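Local coordinates for protein DELTA1-pyrroline-2-carboxylate reductase (Thermococcus litoralis DSM 5473, PDB 6T3E) that reduces Delta1-pyrroline-2-carboxylate to L-proline with a reduced nicotinamide cofactor, a reaction linked to L-hydroxyproline metabolism, at residues 51-55 and 56-60; 80-84 and 85-89; 123-127 and 128-132. All coordinates share one frame; numbering follows the deposited sequence.

How the interactions relate
All three contacts are local and reach one mixed beta sheet. Interactions 1 and 2 lie side by side, with centres 9 Å apart. In interaction 1 helix 39-54 ends and passes into strand 58-68; interaction 2 is the hairpin of strands 73-82 and 87-95. They touch through K59 N and Y81 O, and through E52 and S85. Interaction 1 is at the surface and rests mostly on backbone capping. Interaction 2 is largely buried and adds a tyrosine-glutamate hydrogen bond to paired strands. Interaction 3 is also buried, with its centre about 17 Å from that of interaction 2. There a glutamate caps helix 128-146, and T131 lines the proline and NADH pockets.

Interaction 1 (51-55 and 56-60); sequences LELYN and GKAKV
Helix 39-54 ends in a Schellman motif, in which K57 N gives a hydrogen bond to E52 O at 3.1 Å and G56 N gives a weak one to L53 O at 3.4 Å. G56 has a positive phi of 74° and is the C-prime residue. After the turn the chain leaves as strand 58-68.

The side chains of E52 and K57 cross at about a right angle. They meet by their aliphatic parts, E52 CG lying 3.6 Å from K57 CB. E52 has CG anti to its backbone N (chi1 169°) and an extended chain, which carries the carboxylate toward the 80-89 hairpin. OE1 makes a salt bridge with R48 and a hydrogen bond with S85 OG. OE2 accepts a weak bond from D84 N.

The apolar part lies around L53. The methyl of A58 points at the helix, with CB 3.7 Å from L53 CA and 4.0 Å from L53 CB. L53 CD1 reaches V60 CG2 more loosely, at 4.4 Å. L323 and I325 also touch both L53 and V60.

The chemistry is divided. Backbone bonds engage E52 O and, weakly, L53 O, and turn the chain, while the small apolar patch packs the new strand against the helix. The buried E52 carboxylate then ties the helix end to the 80-89 hairpin, and R48 probably offsets its charge.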
ATOM      1  N   LEU B  51      -3.013  -6.543 -21.631  1.00 51.18           N
ATOM      2  CA  LEU B  51      -2.783  -5.831 -22.879  1.00 47.75           C
ATOM      3  C   LEU B  51      -2.524  -4.358 -22.611  1.00 45.29           C
ATOM      4  O   LEU B  51      -1.636  -3.753 -23.229  1.00 42.79           O
ATOM      5  CB  LEU B  51      -3.976  -6.001 -23.815  1.00 51.97           C
ATOM      6  CG  LEU B  51      -3.906  -5.241 -25.146  1.00 51.37           C
ATOM      7  CD1 LEU B  51      -2.675  -5.638 -25.950  1.00 48.93           C
ATOM      8  CD2 LEU B  51      -5.178  -5.466 -25.949  1.00 51.56           C
ATOM      9  N   GLU B  52      -3.276  -3.770 -21.675  1.00 45.19           N
ATOM     10  CA  GLU B  52      -3.025  -2.385 -21.294  1.00 46.52           C
ATOM     11  C   GLU B  52      -1.641  -2.232 -20.667  1.00 44.57           C
ATOM     12  O   GLU B  52      -0.957  -1.226 -20.903  1.00 42.91           O
ATOM     13  CB  GLU B  52      -4.137  -1.900 -20.354  1.00 48.83           C
ATOM     14  CG  GLU B  52      -3.880  -0.551 -19.669  1.00 54.55           C
ATOM     15  CD  GLU B  52      -5.136   0.097 -19.070  1.00 59.03           C
ATOM     16  OE1 GLU B  52      -6.256  -0.425 -19.265  1.00 60.94           O
ATOM     17  OE2 GLU B  52      -4.995   1.135 -18.386  1.00 60.05           O
ATOM     18  N   LEU B  53      -1.192  -3.241 -19.914  1.00 49.30           N
ATOM     19  CA  LEU B  53       0.142  -3.209 -19.313  1.00 50.31           C
ATOM     20  C   LEU B  53       1.243  -3.282 -20.368  1.00 50.64           C
ATOM     21  O   LEU B  53       2.292  -2.644 -20.224  1.00 51.89           O
ATOM     22  CB  LEU B  53       0.281  -4.352 -18.312  1.00 51.99           C
ATOM     23  CG  LEU B  53       1.684  -4.898 -18.058  1.00 52.65           C
ATOM     24  CD1 LEU B  53       2.486  -3.913 -17.213  1.00 47.44           C
ATOM     25  CD2 LEU B  53       1.594  -6.261 -17.388  1.00 55.28           C
ATOM     26  N   TYR B  54       1.038  -4.076 -21.419  1.00 46.83           N
ATOM     27  CA  TYR B  54       2.054  -4.199 -22.458  1.00 52.76           C
ATOM     28  C   TYR B  54       2.206  -2.910 -23.260  1.00 53.87           C
ATOM     29  O   TYR B  54       3.307  -2.588 -23.719  1.00 53.46           O
ATOM     30  CB  TYR B  54       1.728  -5.362 -23.397  1.00 60.65           C
ATOM     31  CG  TYR B  54       2.816  -5.592 -24.426  1.00 64.04           C
ATOM     32  CD1 TYR B  54       3.932  -6.369 -24.119  1.00 63.49           C
ATOM     33  CD2 TYR B  54       2.748  -5.011 -25.689  1.00 65.15           C
ATOM     34  CE1 TYR B  54       4.937  -6.573 -25.035  1.00 63.81           C
ATOM     35  CE2 TYR B  54       3.756  -5.209 -26.620  1.00 67.73           C
ATOM     36  CZ  TYR B  54       4.848  -5.994 -26.284  1.00 65.98           C
ATOM     37  OH  TYR B  54       5.862  -6.202 -27.189  1.00 65.39           O
ATOM     38  N   ASN B  55       1.110  -2.188 -23.489  1.00 53.32           N
ATOM     39  CA  ASN B  55       1.151  -0.958 -24.273  1.00 50.37           C
ATOM     40  C   ASN B  55       1.656   0.241 -23.477  1.00 52.74           C
ATOM     41  O   ASN B  55       1.532   1.375 -23.958  1.00 52.97           O
ATOM     42  CB  ASN B  55      -0.236  -0.649 -24.843  1.00 46.66           C
ATOM     43  CG  ASN B  55      -0.725  -1.720 -25.804  1.00 51.50           C
ATOM     44  OD1 ASN B  55       0.063  -2.350 -26.510  1.00 56.34           O
ATOM     45  ND2 ASN B  55      -2.033  -1.937 -25.827  1.00 53.39           N
ATOM     46  N   GLY B  56       2.245   0.014 -22.300  1.00 51.20           N
ATOM     47  CA  GLY B  56       2.796   1.081 -21.484  1.00 48.30           C
ATOM     48  C   GLY B  56       1.780   1.951 -20.783  1.00 45.93           C
ATOM     49  O   GLY B  56       2.114   3.061 -20.362  1.00 45.18           O
ATOM     50  N   LYS B  57       0.547   1.471 -20.631  1.00 44.13           N
ATOM     51  CA  LYS B  57      -0.523   2.235 -20.008  1.00 45.25           C
ATOM     52  C   LYS B  57      -0.832   1.773 -18.585  1.00 51.03           C
ATOM     53  O   LYS B  57      -1.948   1.993 -18.102  1.00 51.62           O
ATOM     54  CB  LYS B  57      -1.782   2.164 -20.869  1.00 47.27           C
ATOM     55  CG  LYS B  57      -1.651   2.834 -22.209  1.00 50.47           C
ATOM     56  CD  LYS B  57      -1.435   4.327 -22.044  1.00 54.48           C
ATOM     57  CE  LYS B  57      -1.491   5.071 -23.391  1.00 57.14           C
ATOM     58  NZ  LYS B  57      -1.805   6.522 -23.234  1.00 55.08           N
ATOM     59  N   ALA B  58       0.125   1.143 -17.904  1.00 53.85           N
ATOM     60  CA  ALA B  58      -0.072   0.667 -16.541  1.00 48.91           C
ATOM     61  C   ALA B  58       1.097   1.087 -15.669  1.00 55.04           C
ATOM     62  O   ALA B  58       2.259   1.016 -16.084  1.00 62.19           O
ATOM     63  CB  ALA B  58      -0.213  -0.858 -16.484  1.00 43.38           C
ATOM     64  N   LYS B  59       0.786   1.502 -14.450  1.00 52.26           N
ATOM     65  CA  LYS B  59       1.795   1.800 -13.444  1.00 50.77           C
ATOM     66  C   LYS B  59       1.656   0.759 -12.332  1.00 48.46           C
ATOM     67  O   LYS B  59       0.784   0.873 -11.465  1.00 48.60           O
ATOM     68  CB  LYS B  59       1.639   3.226 -12.927  1.00 48.14           C
ATOM     69  CG  LYS B  59       2.245   4.250 -13.843  1.00 49.45           C
ATOM     70  CD  LYS B  59       2.208   5.624 -13.226  1.00 51.14           C
ATOM     71  CE  LYS B  59       2.838   6.630 -14.167  1.00 51.88           C
ATOM     72  NZ  LYS B  59       2.549   8.024 -13.746  1.00 52.84           N
ATOM     73  N   VAL B  60       2.536  -0.240 -12.354  1.00 46.37           N
ATOM     74  CA  VAL B  60       2.527  -1.331 -11.379  1.00 44.96           C
ATOM     75  C   VAL B  60       3.872  -1.394 -10.665  1.00 42.66           C
ATOM     76  O   VAL B  60       4.738  -2.199 -11.040  1.00 43.33           O
ATOM     77  CB  VAL B  60       2.227  -2.687 -12.034  1.00 46.20           C
ATOM     78  CG1 VAL B  60       1.718  -3.692 -10.976  1.00 45.84           C
ATOM     79  CG2 VAL B  60       1.256  -2.525 -13.175  1.00 43.10           C
TER

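Interaction 2 (80-84 and 85-89); sequences SYLED and SEALA
Y81 and L88 face each other across the hairpin of strands 73-82 and 87-95, whose segments 80-82 and 87-89 run nearly antiparallel. Backbone bonds come first. S80 and A89 form a hydrogen-bonded pair, with S80 N to A89 O at 2.9 Å and A89 N to S80 O at 3.1 Å. L82 and A87 form the next such pair. Its bond from L82 N to A87 O is nearly straight, 170° at the hydrogen. Y81 and L88 between them are a non-hydrogen-bonded pair. At the turn end of the hairpin, just where strand 87-95 begins, E86 and A87 sit opposite the single residue L82 in a G1 beta bulge. E86 has positive phi, and its N makes a weak bond to E83 O across the turn.

The side-chain polar contact joins Y81 and E86. The two lie side by side and point the same way. Y81 OH donates to E86 OE1 at 2.7 Å, coming from above the carboxylate plane. E86 OE1 lies at the ring edge, in its plane, while the carboxylate plane is turned 41° from the ring. E86 gets there by bending at chi2 (-79°), which folds its acid group back beside the tyrosine.

The apolar contacts lie on both faces. With Y81 and L88, the leucine CD1 meets Y81 CB at 3.6 Å. With L82 and A87, the CB atoms are 4.4 Å apart, and helix 324-341 touches both residues.

The second subunit also reaches this hairpin. E86 OE2 bonds H71 of that subunit, and E83 O takes a bond from its K70. E86 therefore links the bulge, the tyrosine and the dimer partner. Its two carboxylate oxygens serve different partners, which probably limits rotation of the group.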
ATOM      1  N   SER B  80      -1.971  -0.127  -7.976  1.00 39.82           N
ATOM      2  CA  SER B  80      -1.732  -0.023  -9.411  1.00 42.18           C
ATOM      3  C   SER B  80      -2.679   1.003 -10.011  1.00 46.76           C
ATOM      4  O   SER B  80      -3.762   1.262  -9.480  1.00 52.30           O
ATOM      5  CB  SER B  80      -1.885  -1.369 -10.134  1.00 44.24           C
ATOM      6  OG  SER B  80      -3.243  -1.696 -10.352  1.00 46.49           O
ATOM      7  N   TYR B  81      -2.260   1.577 -11.132  1.00 42.27           N
ATOM      8  CA  TYR B  81      -3.064   2.552 -11.848  1.00 36.23           C
ATOM      9  C   TYR B  81      -3.078   2.161 -13.313  1.00 39.97           C
ATOM     10  O   TYR B  81      -2.024   2.087 -13.951  1.00 42.94           O
ATOM     11  CB  TYR B  81      -2.516   3.973 -11.658  1.00 34.87           C
ATOM     12  CG  TYR B  81      -3.237   5.009 -12.484  1.00 36.63           C
ATOM     13  CD1 TYR B  81      -4.619   4.961 -12.652  1.00 38.19           C
ATOM     14  CD2 TYR B  81      -2.536   6.029 -13.108  1.00 38.96           C
ATOM     15  CE1 TYR B  81      -5.281   5.909 -13.421  1.00 38.89           C
ATOM     16  CE2 TYR B  81      -3.183   6.979 -13.878  1.00 39.69           C
ATOM     17  CZ  TYR B  81      -4.553   6.914 -14.038  1.00 41.59           C
ATOM     18  OH  TYR B  81      -5.184   7.864 -14.810  1.00 43.24           O
ATOM     19  N   LEU B  82      -4.265   1.894 -13.840  1.00 43.43           N
ATOM     20  CA  LEU B  82      -4.434   1.626 -15.262  1.00 50.15           C
ATOM     21  C   LEU B  82      -5.095   2.853 -15.865  1.00 53.94           C
ATOM     22  O   LEU B  82      -6.276   3.123 -15.609  1.00 53.69           O
ATOM     23  CB  LEU B  82      -5.252   0.361 -15.507  1.00 52.36           C
ATOM     24  CG  LEU B  82      -4.903  -0.836 -14.632  1.00 52.03           C
ATOM     25  CD1 LEU B  82      -5.646  -2.062 -15.116  1.00 47.29           C
ATOM     26  CD2 LEU B  82      -3.401  -1.058 -14.630  1.00 58.77           C
ATOM     27  N   GLU B  83      -4.333   3.574 -16.686  1.00 57.47           N
ATOM     28  CA  GLU B  83      -4.702   4.927 -17.073  1.00 58.10           C
ATOM     29  C   GLU B  83      -5.753   4.947 -18.168  1.00 56.08           C
ATOM     30  O   GLU B  83      -6.629   5.817 -18.151  1.00 56.99           O
ATOM     31  CB  GLU B  83      -3.448   5.693 -17.494  1.00 64.54           C
ATOM     32  CG  GLU B  83      -2.259   5.396 -16.567  1.00 69.83           C
ATOM     33  CD  GLU B  83      -0.895   5.731 -17.151  1.00 74.93           C
ATOM     34  OE1 GLU B  83      -0.390   4.934 -17.976  1.00 75.25           O
ATOM     35  OE2 GLU B  83      -0.316   6.776 -16.755  1.00 78.12           O
ATOM     36  N   ASP B  84      -5.726   3.980 -19.085  1.00 54.43           N
ATOM     37  CA  ASP B  84      -6.787   3.887 -20.083  1.00 57.71           C
ATOM     38  C   ASP B  84      -8.113   3.492 -19.441  1.00 55.55           C
ATOM     39  O   ASP B  84      -9.147   4.125 -19.682  1.00 55.04           O
ATOM     40  CB  ASP B  84      -6.398   2.881 -21.165  1.00 59.38           C
ATOM     41  CG  ASP B  84      -5.455   3.471 -22.184  1.00 65.39           C
ATOM     42  OD1 ASP B  84      -5.334   4.718 -22.239  1.00 63.49           O
ATOM     43  OD2 ASP B  84      -4.823   2.682 -22.920  1.00 71.37           O
ATOM     44  N   SER B  85      -8.101   2.452 -18.611  1.00 54.85           N
ATOM     45  CA  SER B  85      -9.304   2.031 -17.912  1.00 54.50           C
ATOM     46  C   SER B  85      -9.660   2.953 -16.755  1.00 49.74           C
ATOM     47  O   SER B  85     -10.779   2.864 -16.235  1.00 47.66           O
ATOM     48  CB  SER B  85      -9.140   0.592 -17.411  1.00 54.31           C
ATOM     49  OG  SER B  85      -9.317  -0.331 -18.475  1.00 55.96           O
ATOM     50  N   GLU B  86      -8.745   3.833 -16.354  1.00 47.83           N
ATOM     51  CA  GLU B  86      -8.954   4.727 -15.217  1.00 47.76           C
ATOM     52  C   GLU B  86      -9.346   3.937 -13.972  1.00 43.15           C
ATOM     53  O   GLU B  86     -10.341   4.219 -13.302  1.00 45.72           O
ATOM     54  CB  GLU B  86      -9.987   5.802 -15.544  1.00 45.83           C
ATOM     55  CG  GLU B  86      -9.523   6.789 -16.588  1.00 50.16           C
ATOM     56  CD  GLU B  86      -8.585   7.857 -16.038  1.00 56.42           C
ATOM     57  OE1 GLU B  86      -7.903   7.588 -15.023  1.00 55.95           O
ATOM     58  OE2 GLU B  86      -8.536   8.972 -16.626  1.00 57.50           O
ATOM     59  N   ALA B  87      -8.538   2.930 -13.673  1.00 39.24           N
ATOM     60  CA  ALA B  87      -8.686   2.091 -12.493  1.00 36.36           C
ATOM     61  C   ALA B  87      -7.491   2.368 -11.595  1.00 36.26           C
ATOM     62  O   ALA B  87      -6.360   2.007 -11.931  1.00 38.77           O
ATOM     63  CB  ALA B  87      -8.758   0.613 -12.875  1.00 30.85           C
ATOM     64  N   LEU B  88      -7.735   3.050 -10.482  1.00 38.22           N
ATOM     65  CA  LEU B  88      -6.699   3.411  -9.514  1.00 37.17           C
ATOM     66  C   LEU B  88      -7.066   2.715  -8.207  1.00 35.62           C
ATOM     67  O   LEU B  88      -7.932   3.200  -7.471  1.00 33.25           O
ATOM     68  CB  LEU B  88      -6.587   4.931  -9.339  1.00 34.10           C
ATOM     69  CG  LEU B  88      -5.566   5.422  -8.299  1.00 34.14           C
ATOM     70  CD1 LEU B  88      -4.125   4.877  -8.561  1.00 24.77           C
ATOM     71  CD2 LEU B  88      -5.562   6.937  -8.182  1.00 30.28           C
ATOM     72  N   ALA B  89      -6.438   1.561  -7.941  1.00 32.80           N
ATOM     73  CA  ALA B  89      -6.842   0.700  -6.837  1.00 33.55           C
ATOM     74  C   ALA B  89      -5.642   0.136  -6.096  1.00 35.56           C
ATOM     75  O   ALA B  89      -4.567  -0.086  -6.668  1.00 32.11           O
ATOM     76  CB  ALA B  89      -7.707  -0.469  -7.305  1.00 32.20           C
TER

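Interaction 3 (123-127 and 128-132); sequences ALMEG and TFITA
E126 caps the start of helix 128-146 by bonding F129 N, in a strand-turn-helix unit that leads from strand 121-126 through G127. Over the short segments the strand and helix axes make an angle of 69°.

The E126 side chain leaves the strand at CB and runs to CG, which is anti to the backbone N (chi1 -158°). The chain then bends at chi2, and this turns the carboxylate over the first turn of the helix. E126 CD comes to 3.4 Å from T128 N. E126 OE1 goes on to accept from F129 N at 3.0 Å. That bond is nearly straight, 175° at the hydrogen, and uses the syn side of the carboxylate. OE2 lies on the T128 side, beside CB and OG1 of that residue. R30 is a further partner of OE2, but only through a long, weak ion pair. The acid thus sits by the first amides of the helix, and the helix dipole would probably favour its negative charge.

Apolar packing joins the strand to the helix. M125 and I130 cross at about a right angle, and CE of the methionine meets CD1 of the isoleucine. The same I130 CD1 lies 3.6 Å from E126 O. I111 and helix 324-341 touch both side chains.

T131 is part of the pockets for proline and NADH. T131 OG1 also bonds K91 NZ, another residue of the proline pocket. G127 O holds the threonine by two bonds. T131 N donates to G127 O at 2.7 Å, nearly along the carbonyl. T131 OG1 donates to the same G127 O at 2.8 Å from above the carbonyl plane.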
ATOM      1  N   ALA B 123     -14.505   3.710  -3.146  1.00 34.40           N
ATOM      2  CA  ALA B 123     -15.155   2.507  -2.651  1.00 40.20           C
ATOM      3  C   ALA B 123     -14.204   1.669  -1.806  1.00 38.24           C
ATOM      4  O   ALA B 123     -12.994   1.626  -2.045  1.00 36.11           O
ATOM      5  CB  ALA B 123     -15.699   1.648  -3.802  1.00 38.54           C
ATOM      6  N   LEU B 124     -14.783   0.999  -0.814  1.00 41.03           N
ATOM      7  CA  LEU B 124     -14.131  -0.076  -0.082  1.00 38.35           C
ATOM      8  C   LEU B 124     -14.925  -1.345  -0.346  1.00 35.71           C
ATOM      9  O   LEU B 124     -16.130  -1.387  -0.066  1.00 34.54           O
ATOM     10  CB  LEU B 124     -14.066   0.224   1.414  1.00 42.06           C
ATOM     11  CG  LEU B 124     -13.298  -0.852   2.189  1.00 46.00           C
ATOM     12  CD1 LEU B 124     -11.805  -0.600   2.094  1.00 44.04           C
ATOM     13  CD2 LEU B 124     -13.758  -0.897   3.639  1.00 49.53           C
ATOM     14  N   MET B 125     -14.256  -2.366  -0.898  1.00 35.03           N
ATOM     15  CA  MET B 125     -14.889  -3.618  -1.296  1.00 38.90           C
ATOM     16  C   MET B 125     -14.179  -4.796  -0.648  1.00 40.55           C
ATOM     17  O   MET B 125     -12.962  -4.768  -0.437  1.00 38.80           O
ATOM     18  CB  MET B 125     -14.859  -3.853  -2.821  1.00 38.07           C
ATOM     19  CG  MET B 125     -14.847  -2.622  -3.679  1.00 45.98           C
ATOM     20  SD  MET B 125     -14.692  -3.063  -5.418  1.00 48.20           S
ATOM     21  CE  MET B 125     -13.422  -4.264  -5.242  1.00 45.84           C
ATOM     22  N   GLU B 126     -14.948  -5.843  -0.351  1.00 40.96           N
ATOM     23  CA  GLU B 126     -14.343  -7.082   0.114  1.00 47.71           C
ATOM     24  C   GLU B 126     -13.448  -7.652  -0.980  1.00 48.39           C
ATOM     25  O   GLU B 126     -13.862  -7.785  -2.135  1.00 51.84           O
ATOM     26  CB  GLU B 126     -15.417  -8.093   0.510  1.00 50.48           C
ATOM     27  CG  GLU B 126     -14.911  -9.155   1.464  1.00 51.51           C
ATOM     28  CD  GLU B 126     -14.581 -10.470   0.773  1.00 54.41           C
ATOM     29  OE1 GLU B 126     -14.563 -10.515  -0.474  1.00 52.09           O
ATOM     30  OE2 GLU B 126     -14.342 -11.469   1.491  1.00 59.33           O
ATOM     31  N   GLY B 127     -12.217  -7.988  -0.620  1.00 45.08           N
ATOM     32  CA  GLY B 127     -11.287  -8.379  -1.655  1.00 42.00           C
ATOM     33  C   GLY B 127     -11.063  -9.864  -1.746  1.00 44.95           C
ATOM     34  O   GLY B 127     -10.525 -10.342  -2.746  1.00 51.30           O
ATOM     35  N   THR B 128     -11.539 -10.611  -0.749  1.00 44.27           N
ATOM     36  CA  THR B 128     -11.254 -12.042  -0.692  1.00 38.00           C
ATOM     37  C   THR B 128     -11.829 -12.770  -1.894  1.00 37.57           C
ATOM     38  O   THR B 128     -11.149 -13.585  -2.525  1.00 42.23           O
ATOM     39  CB  THR B 128     -11.812 -12.647   0.595  1.00 36.63           C
ATOM     40  OG1 THR B 128     -11.387 -11.873   1.722  1.00 39.92           O
ATOM     41  CG2 THR B 128     -11.319 -14.054   0.751  1.00 36.23           C
ATOM     42  N   PHE B 129     -13.085 -12.485  -2.231  1.00 39.55           N
ATOM     43  CA  PHE B 129     -13.727 -13.142  -3.366  1.00 38.33           C
ATOM     44  C   PHE B 129     -13.111 -12.687  -4.683  1.00 40.94           C
ATOM     45  O   PHE B 129     -12.919 -13.498  -5.601  1.00 39.95           O
ATOM     46  CB  PHE B 129     -15.229 -12.863  -3.307  1.00 37.33           C
ATOM     47  CG  PHE B 129     -15.976 -13.200  -4.560  1.00 39.23           C
ATOM     48  CD1 PHE B 129     -16.287 -14.514  -4.870  1.00 41.94           C
ATOM     49  CD2 PHE B 129     -16.402 -12.195  -5.407  1.00 36.47           C
ATOM     50  CE1 PHE B 129     -16.999 -14.818  -6.014  1.00 40.29           C
ATOM     51  CE2 PHE B 129     -17.110 -12.489  -6.550  1.00 39.60           C
ATOM     52  CZ  PHE B 129     -17.410 -13.803  -6.853  1.00 42.76           C
ATOM     53  N   ILE B 130     -12.767 -11.400  -4.780  1.00 41.56           N
ATOM     54  CA  ILE B 130     -12.156 -10.870  -5.992  1.00 40.94           C
ATOM     55  C   ILE B 130     -10.762 -11.441  -6.177  1.00 39.30           C
ATOM     56  O   ILE B 130     -10.316 -11.673  -7.308  1.00 40.51           O
ATOM     57  CB  ILE B 130     -12.144  -9.340  -5.961  1.00 44.21           C
ATOM     58  CG1 ILE B 130     -13.505  -8.820  -6.401  1.00 44.63           C
ATOM     59  CG2 ILE B 130     -11.025  -8.789  -6.853  1.00 45.08           C
ATOM     60  CD1 ILE B 130     -13.902  -7.599  -5.684  1.00 44.52           C
ATOM     61  N   THR B 131     -10.037 -11.646  -5.077  1.00 37.70           N
ATOM     62  CA  THR B 131      -8.716 -12.247  -5.186  1.00 38.45           C
ATOM     63  C   THR B 131      -8.799 -13.628  -5.825  1.00 39.11           C
ATOM     64  O   THR B 131      -8.085 -13.920  -6.793  1.00 42.39           O
ATOM     65  CB  THR B 131      -8.085 -12.363  -3.798  1.00 42.96           C
ATOM     66  OG1 THR B 131      -7.906 -11.060  -3.227  1.00 41.91           O
ATOM     67  CG2 THR B 131      -6.735 -13.095  -3.870  1.00 43.64           C
ATOM     68  N   ALA B 132      -9.736 -14.452  -5.363  1.00 38.21           N
ATOM     69  CA  ALA B 132      -9.906 -15.777  -5.946  1.00 37.48           C
ATOM     70  C   ALA B 132     -10.373 -15.685  -7.397  1.00 42.40           C
ATOM     71  O   ALA B 132      -9.903 -16.447  -8.252  1.00 41.81           O
ATOM     72  CB  ALA B 132     -10.881 -16.593  -5.099  1.00 33.17           C
TER